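Local coordinates for nucleoporin NUP82 (Saccharomyces cerevisiae, PDB 3PBP), which serves as a structural component of the nuclear pore complex, its N-terminal beta-propeller domain interacting with NUP116, at residues W45-V48 against L49-S52; E101-S104 against I105-F109; N224-L227 against N228-V232; S236-S239 against T240-V243; L306-N309 against G310-I314. The protein carries 1 engineered substitution. One frame throughout, in Å; residues are numbered along the deposited sequence.

Contact 1: residues W45-V48 against L49-S52; sequences WYNV and LTDS
N47 and T50 meet across the turn that leaves strand 42-47, where an Asx turn is combined with a type I beta turn. The loop leads on to strand 55-58, the antiparallel neighbour of strand 42-47 in one four-stranded sheet, a blade of the beta-propeller. The N47 carboxamide sets the geometry. Its CG stands anti to the backbone N (chi1 -177°), which swings the amide forward, alongside its own carbonyl and over the following residues. N47 OD1 there takes L49 N at 2.8 Å, in the carbonyl plane, and T50 N at 2.9 Å, which approaches from above that plane. T50 CB lies against the same group, 3.5 Å from N47 CG. The backbone oxygen of N47 is gripped twice as well: the same T50 N, shared between the two oxygens and straight to neither, reaches it from above the carbonyl plane at 3.1 Å, and D51 N comes in the plane at 3.0 Å. Y46 and D51 run past one another in opposite directions, with ring and carboxylate planes 55° apart. Y46 CD1 is 3.9 Å from D51 CB, which approaches obliquely, while the backbone carbon of S52 lies at the ring edge. V48 CG1 and L49 CD2 add a light apolar touch. Backbone bonds from Y46 to I35 and from V48 to T33 tie this end of the strand to strand 34-39 and the loop before it. D51 folds back to complete the closure: its OD2 receives N47 N at 2.8 Å in a nearly straight bond (170°), the donor lying above the carboxylate plane.

Contact 2: residues E101-S104 against I105-F109; sequences EDVS and IQDAF
D102 and Q106 are joined by the first backbone bond of the short helix 103-107, Q106 N to D102 O at 2.9 Å, with the donor nearly along the C=O axis. One step on, D107 N reaches V103 O at 3.2 Å from above the carbonyl plane, and a weak bond from A108 N to S104 O follows. D102 holds the N-cap position, but its carboxylate makes no capping bond; D102 OD1 instead takes a weak hydrogen bond from S104 OG at 3.1 Å. Among the van der Waals contacts, I105 lays CB and CG1 across D102 CB, the CG1 at 3.5 Å. Separately, the Q106 chain lies along two carbonyls: CG, anti to the carbonyl carbon (chi1 -61°), sits by D102 O, and the extended chain carries CD to 3.5 Å from E101 O. Its amide makes weak bonds to V100 O and R61 NH2. With an alanine here, V100 O and R61 would probably lose these weak partners, and the E101 carbonyl the amide beside it. The charged contact belongs to D107, which lies side by side with V103; its OD1 forms a salt bridge with R61 and a hydrogen bond with H62. The helix lies in the connection from strand 87-92 to strand 110-115, antiparallel neighbours in one sheet, and Q106 and, just after the helix, F109 touch L57 of strand 55-58.

Contact 3: residues N224-L227 against N228-V232; sequences NLIL and NKSLV
N224-L227 and N228-V232 are successive turns inside helix 220-235, so their contact is the i to i+4 ladder of an alpha helix, here partly buried between a second helix and the chain of another protein. N228 N meets N224 O at 2.9 Å and K229 N meets L225 O at 3.0 Å, both nearly straight, and L231 N meets L227 O at 2.9 Å. The carbonyl of I226 is held twice: S230 N reaches it from above its plane at 3.1 Å, and S230 OG gives its proton at 2.7 Å nearly in line with the C=O bond. S230 OG stands beside its own backbone N (chi1 -71°), which lets it lean back over the preceding turn, and it also accepts a hydrogen bond from Q252 NE2. Replaced by an alanine, S230 would no longer supply a hydroxyl, which is likely to leave I226 O with one donor fewer and the Q252 amide without this acceptor. On another side of the helix, K229 lays CD 4.0 Å from L225 CG, the two chains crossing obliquely. L227 CG and L231 CD1 just meet at 4.5 Å. I226, L227 and S230 pack against V256 and H260 of helix 243-262, which runs back antiparallel, while N228, K229, L231 and V232 lie against the other protein chain and L225 touches Q311 in the loop before strand 313-319.

Contact 4: residues S236-S239 against T240-V243; sequences SLDS and TTDV
D238 and T241 close a turn in the loop between helices 220-235 and 243-262, each side chain bonding to the other's backbone NH. The exchange is reciprocal as in a capping box, but no helix follows D238. The firm part is polar. D238 carries CG between its backbone N and carbonyl carbon (chi1 53°), bringing the carboxylate over the turn; OD2 takes T241 N at 3.0 Å, the donor lying above the carboxylate plane, and adds a weak Asx-turn bond from T240 N, also at 3.0 Å. In return D238 N points almost straight at T241 OG1, 3.2 Å away and 166° at the hydrogen. One carboxylate oxygen thus gathers two successive NH groups, and the threonine hydroxyl holds the start of the turn. The carbonyl of D238 is tied to K246 NZ of helix 243-262, so both ends of the residue's backbone have partners. The outer side is looser. S239 and T240 form the crest, their CB atoms directed away from the opposite half of the loop, and both residues are exposed. Beyond the turn D242 stands at the N-cap position, its OD1 making weak bonds with I244 N and V245 N. Unlike the crest, L237 belongs to the packed side: it leans on K246 and V249 of helix 243-262 and crosses T241 at about a right angle, with L237 CD2 3.7 Å from T241 CG2.

Contact 5: residues L306-N309 against G310-I314; sequences LIDN and GQNEI
The beta hairpin that joins strands 299-306 and 313-319 turns here through an Asx turn built on D308, with L306 and E313 as the last antiparallel pair, a non-hydrogen-bonded one with CA atoms 4.5 Å apart. Just beyond it, I307 N bonds to N312 O at 2.8 Å and closes the base of the loop. D308 fills the loop from within. Its CG stands between its own N and carbonyl carbon (chi1 62°), pointing the carboxylate across to the returning chain. D308 OD1 receives G310 N at 2.6 Å from above the carboxylate plane, and N312 N more weakly at 3.4 Å. D308 OD2 offers its syn lone pair to N312 ND2, 2.7 Å away and nearly straight (175°), and lies in the plane of that amide, although carboxylate and amide are turned 58° from each other. Both oxygens are thus engaged, which fixes the rotation of the group, and N398 ND2 gives OD2 a further donor. Q311 passes the bend with left-handed helical backbone angles. I307 and I314 make the apolar contact, crossing at about a right angle, CD1 against CD1. On the face shared with E313, L306 CD1 comes 3.4 Å from N312 O. N312 OD1 is hydrogen-bonded to a basic side chain of the other protein. I307 and I314 rest on helix 387-399, L306 and E313 face the loop at K189, whose N bonds to E313 OE1, and Q311 meets D222 of helix 220-235.

Along the chain the five contacts follow one another in series. Contacts 1 and 2 lie on one side of the chain's centre, about 21 Å apart between centres, at connections within two different four-stranded antiparallel sheets of the propeller. Contacts 3 and 4 adjoin in sequence: the first is inside helix 220-235, the second is the loop leading from it to helix 243-262. Contact 5, a hairpin of the mixed sheet, lies about 17 Å from contact 3 between centres, and the two touch where L225 CD2 packs on Q311 OE1 at 3.4 Å. Contacts 3 and 5 both meet another protein chain, so helix and hairpin together contribute to that interface, whereas contacts 1, 2 and 4 lie at the surface: a turn, a short helix and a loop.

Contact 1: residues W45-V48 against L49-S52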
# COMPACT_ATOMS: atom_id res chain seq x y z
N TRP A 45 13.93 24.03 16.09
CA TRP A 45 12.80 24.47 15.30
C TRP A 45 12.81 25.98 15.21
O TRP A 45 13.06 26.66 16.20
CB TRP A 45 11.49 23.95 15.90
CG TRP A 45 11.14 24.48 17.27
CD1 TRP A 45 10.32 25.52 17.56
CD2 TRP A 45 11.56 23.94 18.53
NE1 TRP A 45 10.18 25.66 18.92
CE2 TRP A 45 10.93 24.71 19.54
CE3 TRP A 45 12.40 22.88 18.91
CZ2 TRP A 45 11.12 24.45 20.90
CZ3 TRP A 45 12.58 22.62 20.27
CH2 TRP A 45 11.95 23.41 21.25
N TYR A 46 12.54 26.51 14.03
CA TYR A 46 12.55 27.95 13.87
C TYR A 46 11.51 28.38 12.87
O TYR A 46 11.45 27.84 11.76
CB TYR A 46 13.95 28.37 13.41
CG TYR A 46 14.11 29.79 12.93
CD1 TYR A 46 14.15 30.86 13.83
CD2 TYR A 46 14.31 30.06 11.59
CE1 TYR A 46 14.40 32.17 13.39
CE2 TYR A 46 14.55 31.35 11.13
CZ TYR A 46 14.60 32.40 12.03
OH TYR A 46 14.84 33.66 11.55
N ASN A 47 10.66 29.32 13.26
CA ASN A 47 9.64 29.82 12.36
C ASN A 47 10.19 31.08 11.70
O ASN A 47 10.32 32.13 12.32
CB ASN A 47 8.34 30.14 13.09
CG ASN A 47 7.26 30.61 12.14
OD1 ASN A 47 7.44 31.57 11.41
ND2 ASN A 47 6.14 29.91 12.14
N VAL A 48 10.51 30.95 10.42
CA VAL A 48 11.05 32.02 9.61
C VAL A 48 10.33 33.38 9.68
O VAL A 48 10.97 34.42 9.54
CB VAL A 48 11.12 31.52 8.14
CG1 VAL A 48 11.22 32.68 7.18
CG2 VAL A 48 12.32 30.60 7.98
N LEU A 49 9.02 33.39 9.93
CA LEU A 49 8.28 34.65 9.97
C LEU A 49 7.93 35.12 11.38
O LEU A 49 7.59 36.29 11.59
CB LEU A 49 6.96 34.51 9.21
CG LEU A 49 6.96 33.89 7.83
CD1 LEU A 49 5.52 33.73 7.36
CD2 LEU A 49 7.78 34.76 6.87
N THR A 50 8.04 34.21 12.34
CA THR A 50 7.66 34.48 13.72
C THR A 50 8.72 34.64 14.80
O THR A 50 8.53 35.43 15.74
CB THR A 50 6.70 33.36 14.18
OG1 THR A 50 5.39 33.67 13.71
CG2 THR A 50 6.73 33.17 15.71
N ASP A 51 9.81 33.88 14.70
CA ASP A 51 10.86 33.95 15.70
C ASP A 51 12.02 34.84 15.30
O ASP A 51 12.12 35.30 14.15
CB ASP A 51 11.42 32.56 16.00
CG ASP A 51 10.34 31.53 16.27
OD1 ASP A 51 9.32 31.88 16.91
OD2 ASP A 51 10.52 30.36 15.87
N SER A 52 12.89 35.10 16.27
CA SER A 52 14.09 35.88 16.02
C SER A 52 15.24 34.92 16.37
O SER A 52 16.37 35.09 15.92
CB SER A 52 14.13 37.15 16.90
OG SER A 52 14.05 36.83 18.28

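Contact 2: residues E101-S104 against I105-F109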
# COMPACT_ATOMS: atom_id res chain seq x y z
N GLU A 101 12.59 23.78 29.83
CA GLU A 101 13.50 23.31 30.87
C GLU A 101 12.90 22.19 31.70
O GLU A 101 13.48 21.11 31.82
CB GLU A 101 13.90 24.46 31.77
CG GLU A 101 15.39 24.71 31.81
CD GLU A 101 15.74 26.17 31.55
OE1 GLU A 101 15.48 26.65 30.43
OE2 GLU A 101 16.27 26.83 32.46
N ASP A 102 11.74 22.46 32.30
CA ASP A 102 11.03 21.48 33.12
C ASP A 102 11.18 20.07 32.59
O ASP A 102 10.72 19.77 31.49
CB ASP A 102 9.54 21.80 33.15
CG ASP A 102 9.07 22.27 34.49
OD1 ASP A 102 9.27 21.54 35.49
OD2 ASP A 102 8.49 23.38 34.56
N VAL A 103 11.83 19.20 33.36
CA VAL A 103 11.99 17.82 32.93
C VAL A 103 10.59 17.22 32.70
O VAL A 103 10.41 16.36 31.84
CB VAL A 103 12.73 16.99 34.00
CG1 VAL A 103 12.71 15.51 33.62
CG2 VAL A 103 14.17 17.50 34.13
N SER A 104 9.61 17.71 33.46
CA SER A 104 8.23 17.24 33.35
C SER A 104 7.59 17.73 32.05
O SER A 104 6.80 17.02 31.43
CB SER A 104 7.42 17.73 34.55
OG SER A 104 7.44 19.14 34.64
N ILE A 105 7.93 18.96 31.65
CA ILE A 105 7.40 19.55 30.42
C ILE A 105 8.04 18.96 29.17
O ILE A 105 7.41 18.87 28.12
CB ILE A 105 7.59 21.09 30.42
CG1 ILE A 105 6.58 21.75 31.36
CG2 ILE A 105 7.45 21.64 29.01
CD1 ILE A 105 6.57 23.27 31.32
N GLN A 106 9.30 18.54 29.29
CA GLN A 106 10.02 17.96 28.16
C GLN A 106 9.55 16.55 27.89
O GLN A 106 9.62 16.07 26.76
CB GLN A 106 11.52 17.94 28.43
CG GLN A 106 12.13 19.30 28.64
CD GLN A 106 13.63 19.23 28.85
OE1 GLN A 106 14.12 18.38 29.59
NE2 GLN A 106 14.36 20.14 28.21
N ASP A 107 9.09 15.86 28.93
CA ASP A 107 8.62 14.50 28.76
C ASP A 107 7.24 14.56 28.13
O ASP A 107 6.76 13.57 27.57
CB ASP A 107 8.55 13.78 30.11
CG ASP A 107 9.91 13.65 30.76
OD1 ASP A 107 10.89 14.14 30.17
OD2 ASP A 107 9.99 13.05 31.87
N ALA A 108 6.61 15.72 28.24
CA ALA A 108 5.29 15.93 27.67
C ALA A 108 5.36 15.78 26.16
O ALA A 108 4.38 15.41 25.52
CB ALA A 108 4.78 17.31 28.05
N PHE A 109 6.52 16.09 25.60
CA PHE A 109 6.73 16.02 24.16
C PHE A 109 6.99 14.62 23.63
O PHE A 109 7.14 14.42 22.43
CB PHE A 109 7.86 16.96 23.77
CG PHE A 109 7.56 18.40 24.07
CD1 PHE A 109 6.37 18.98 23.64
CD2 PHE A 109 8.45 19.17 24.82
CE1 PHE A 109 6.07 20.29 23.94
CE2 PHE A 109 8.16 20.49 25.12
CZ PHE A 109 6.96 21.05 24.68

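Contact 3: residues N224-L227 against N228-V232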
# COMPACT_ATOMS: atom_id res chain seq x y z
N ASN A 224 -17.94 16.69 0.51
CA ASN A 224 -18.94 16.68 -0.53
C ASN A 224 -18.44 16.00 -1.79
O ASN A 224 -19.23 15.45 -2.55
CB ASN A 224 -19.43 18.09 -0.84
CG ASN A 224 -20.39 18.61 0.22
OD1 ASN A 224 -21.38 17.96 0.54
ND2 ASN A 224 -20.09 19.78 0.78
N LEU A 225 -17.14 16.00 -2.01
CA LEU A 225 -16.63 15.35 -3.19
C LEU A 225 -16.88 13.84 -3.10
O LEU A 225 -17.39 13.24 -4.05
CB LEU A 225 -15.13 15.63 -3.39
CG LEU A 225 -14.56 14.87 -4.60
CD1 LEU A 225 -15.27 15.33 -5.86
CD2 LEU A 225 -13.07 15.09 -4.70
N ILE A 226 -16.55 13.20 -1.98
CA ILE A 226 -16.79 11.76 -1.94
C ILE A 226 -18.26 11.39 -1.80
O ILE A 226 -18.65 10.25 -2.07
CB ILE A 226 -15.98 11.02 -0.84
CG1 ILE A 226 -16.12 9.51 -1.10
CG2 ILE A 226 -16.49 11.39 0.54
CD1 ILE A 226 -15.06 8.64 -0.49
N LEU A 227 -19.07 12.34 -1.37
CA LEU A 227 -20.49 12.07 -1.25
C LEU A 227 -21.06 12.06 -2.67
O LEU A 227 -21.79 11.14 -3.05
CB LEU A 227 -21.18 13.15 -0.40
CG LEU A 227 -22.69 12.95 -0.25
CD1 LEU A 227 -22.98 11.55 0.32
CD2 LEU A 227 -23.22 14.04 0.67
N ASN A 228 -20.70 13.06 -3.46
CA ASN A 228 -21.16 13.13 -4.84
C ASN A 228 -20.65 11.96 -5.67
O ASN A 228 -21.40 11.39 -6.45
CB ASN A 228 -20.73 14.44 -5.50
CG ASN A 228 -21.52 15.63 -4.99
OD1 ASN A 228 -22.71 15.53 -4.75
ND2 ASN A 228 -20.85 16.78 -4.84
N LYS A 229 -19.37 11.61 -5.54
CA LYS A 229 -18.84 10.47 -6.29
C LYS A 229 -19.66 9.23 -5.91
O LYS A 229 -19.98 8.39 -6.76
CB LYS A 229 -17.35 10.23 -5.99
CG LYS A 229 -16.39 11.11 -6.80
CD LYS A 229 -15.02 11.25 -6.15
CE LYS A 229 -14.34 9.93 -5.99
NZ LYS A 229 -12.97 10.08 -5.40
N SER A 230 -20.01 9.14 -4.63
CA SER A 230 -20.79 8.02 -4.13
C SER A 230 -22.19 7.99 -4.74
O SER A 230 -22.72 6.91 -5.02
CB SER A 230 -20.88 8.08 -2.60
OG SER A 230 -19.63 7.78 -1.99
N LEU A 231 -22.78 9.16 -4.93
CA LEU A 231 -24.11 9.25 -5.52
C LEU A 231 -24.08 8.93 -7.00
O LEU A 231 -25.01 8.35 -7.52
CB LEU A 231 -24.71 10.65 -5.31
CG LEU A 231 -25.20 10.90 -3.88
CD1 LEU A 231 -25.48 12.38 -3.67
CD2 LEU A 231 -26.43 10.05 -3.61
N VAL A 232 -23.02 9.32 -7.69
CA VAL A 232 -22.91 9.05 -9.12
C VAL A 232 -22.83 7.56 -9.39
O VAL A 232 -23.34 7.08 -10.39
CB VAL A 232 -21.68 9.74 -9.73
CG1 VAL A 232 -21.54 9.35 -11.18
CG2 VAL A 232 -21.82 11.24 -9.62

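Contact 4: residues S236-S239 against T240-V243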
# COMPACT_ATOMS: atom_id res chain seq x y z
N SER A 236 -25.39 4.87 -11.11
CA SER A 236 -24.76 4.07 -12.15
C SER A 236 -25.11 2.58 -12.04
O SER A 236 -24.70 1.78 -12.88
CB SER A 236 -23.24 4.27 -12.07
OG SER A 236 -22.53 3.20 -12.67
N LEU A 237 -25.87 2.22 -11.02
CA LEU A 237 -26.25 0.82 -10.82
C LEU A 237 -27.40 0.38 -11.72
O LEU A 237 -28.40 1.09 -11.90
CB LEU A 237 -26.62 0.57 -9.36
CG LEU A 237 -25.51 0.60 -8.31
CD1 LEU A 237 -26.09 0.44 -6.92
CD2 LEU A 237 -24.49 -0.50 -8.61
N ASP A 238 -27.22 -0.80 -12.30
CA ASP A 238 -28.21 -1.43 -13.16
C ASP A 238 -28.25 -2.91 -12.73
O ASP A 238 -27.56 -3.28 -11.78
CB ASP A 238 -27.82 -1.30 -14.64
CG ASP A 238 -26.42 -1.81 -14.93
OD1 ASP A 238 -25.50 -0.97 -15.02
OD2 ASP A 238 -26.22 -3.03 -15.07
N SER A 239 -29.04 -3.74 -13.41
CA SER A 239 -29.16 -5.16 -13.05
C SER A 239 -28.05 -6.11 -13.52
O SER A 239 -27.86 -7.18 -12.92
CB SER A 239 -30.51 -5.72 -13.50
OG SER A 239 -30.73 -7.02 -12.96
N THR A 240 -27.34 -5.76 -14.58
CA THR A 240 -26.24 -6.62 -15.02
C THR A 240 -25.16 -6.47 -13.97
O THR A 240 -24.43 -7.42 -13.68
CB THR A 240 -25.67 -6.21 -16.40
OG1 THR A 240 -26.64 -6.49 -17.42
CG2 THR A 240 -24.38 -6.98 -16.70
N THR A 241 -25.06 -5.27 -13.39
CA THR A 241 -24.09 -5.01 -12.34
C THR A 241 -23.93 -6.28 -11.48
O THR A 241 -24.91 -6.94 -11.10
CB THR A 241 -24.54 -3.83 -11.42
OG1 THR A 241 -24.63 -2.62 -12.19
CG2 THR A 241 -23.54 -3.61 -10.29
N ASP A 242 -22.67 -6.62 -11.20
CA ASP A 242 -22.33 -7.77 -10.37
C ASP A 242 -22.95 -7.58 -8.99
O ASP A 242 -22.99 -6.48 -8.47
CB ASP A 242 -20.80 -7.83 -10.24
CG ASP A 242 -20.33 -8.89 -9.28
OD1 ASP A 242 -20.87 -8.98 -8.16
OD2 ASP A 242 -19.41 -9.64 -9.65
N VAL A 243 -23.43 -8.66 -8.39
CA VAL A 243 -24.05 -8.56 -7.07
C VAL A 243 -23.10 -8.09 -5.97
O VAL A 243 -23.49 -7.30 -5.11
CB VAL A 243 -24.68 -9.90 -6.64
CG1 VAL A 243 -25.28 -9.78 -5.25
CG2 VAL A 243 -25.75 -10.30 -7.64

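Contact 5: residues L306-N309 against G310-I314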
# COMPACT_ATOMS: atom_id res chain seq x y z
N LEU A 306 0.56 15.05 -7.04
CA LEU A 306 -0.62 15.86 -7.27
C LEU A 306 -0.48 16.69 -8.55
O LEU A 306 0.55 17.31 -8.81
CB LEU A 306 -0.82 16.75 -6.04
CG LEU A 306 -2.22 17.30 -5.82
CD1 LEU A 306 -3.23 16.17 -5.82
CD2 LEU A 306 -2.25 18.03 -4.52
N ILE A 307 -1.54 16.69 -9.36
CA ILE A 307 -1.60 17.41 -10.63
C ILE A 307 -2.32 18.76 -10.55
O ILE A 307 -1.95 19.71 -11.24
CB ILE A 307 -2.29 16.53 -11.67
CG1 ILE A 307 -1.26 15.70 -12.41
CG2 ILE A 307 -3.10 17.35 -12.63
CD1 ILE A 307 -1.92 14.78 -13.41
N ASP A 308 -3.35 18.85 -9.72
CA ASP A 308 -4.08 20.09 -9.56
C ASP A 308 -4.56 20.25 -8.12
O ASP A 308 -3.92 19.73 -7.20
CB ASP A 308 -5.28 20.14 -10.51
CG ASP A 308 -6.28 19.04 -10.25
OD1 ASP A 308 -6.30 18.50 -9.13
OD2 ASP A 308 -7.06 18.73 -11.17
N ASN A 309 -5.68 20.94 -7.92
CA ASN A 309 -6.22 21.16 -6.58
C ASN A 309 -7.52 20.42 -6.34
O ASN A 309 -8.29 20.80 -5.46
CB ASN A 309 -6.47 22.65 -6.35
CG ASN A 309 -5.20 23.45 -6.40
OD1 ASN A 309 -4.30 23.26 -5.56
ND2 ASN A 309 -5.10 24.35 -7.38
N GLY A 310 -7.76 19.38 -7.13
CA GLY A 310 -8.98 18.60 -7.00
C GLY A 310 -8.70 17.13 -6.83
O GLY A 310 -9.44 16.29 -7.36
N GLN A 311 -7.64 16.80 -6.09
CA GLN A 311 -7.25 15.42 -5.83
C GLN A 311 -6.84 14.61 -7.06
O GLN A 311 -6.73 13.39 -6.98
CB GLN A 311 -8.36 14.67 -5.12
CG GLN A 311 -8.62 15.12 -3.71
CD GLN A 311 -9.72 14.32 -3.06
OE1 GLN A 311 -10.32 13.45 -3.69
NE2 GLN A 311 -9.99 14.61 -1.79
N ASN A 312 -6.62 15.27 -8.20
CA ASN A 312 -6.19 14.55 -9.39
C ASN A 312 -4.69 14.26 -9.26
O ASN A 312 -3.88 15.16 -9.01
CB ASN A 312 -6.49 15.36 -10.66
CG ASN A 312 -7.98 15.31 -11.05
OD1 ASN A 312 -8.59 14.24 -11.14
ND2 ASN A 312 -8.56 16.48 -11.29
N GLU A 313 -4.32 12.98 -9.42
CA GLU A 313 -2.94 12.55 -9.26
C GLU A 313 -2.40 11.57 -10.30
O GLU A 313 -3.14 10.98 -11.09
CB GLU A 313 -2.78 11.89 -7.90
CG GLU A 313 -3.89 10.89 -7.65
CD GLU A 313 -3.58 9.94 -6.52
OE1 GLU A 313 -2.98 10.38 -5.53
OE2 GLU A 313 -3.97 8.76 -6.63
N ILE A 314 -1.09 11.38 -10.23
CA ILE A 314 -0.39 10.47 -11.10
C ILE A 314 0.36 9.51 -10.20
O ILE A 314 1.00 9.93 -9.24
CB ILE A 314 0.60 11.22 -12.02
CG1 ILE A 314 -0.17 11.99 -13.09
CG2 ILE A 314 1.56 10.24 -12.69
CD1 ILE A 314 0.72 12.87 -13.90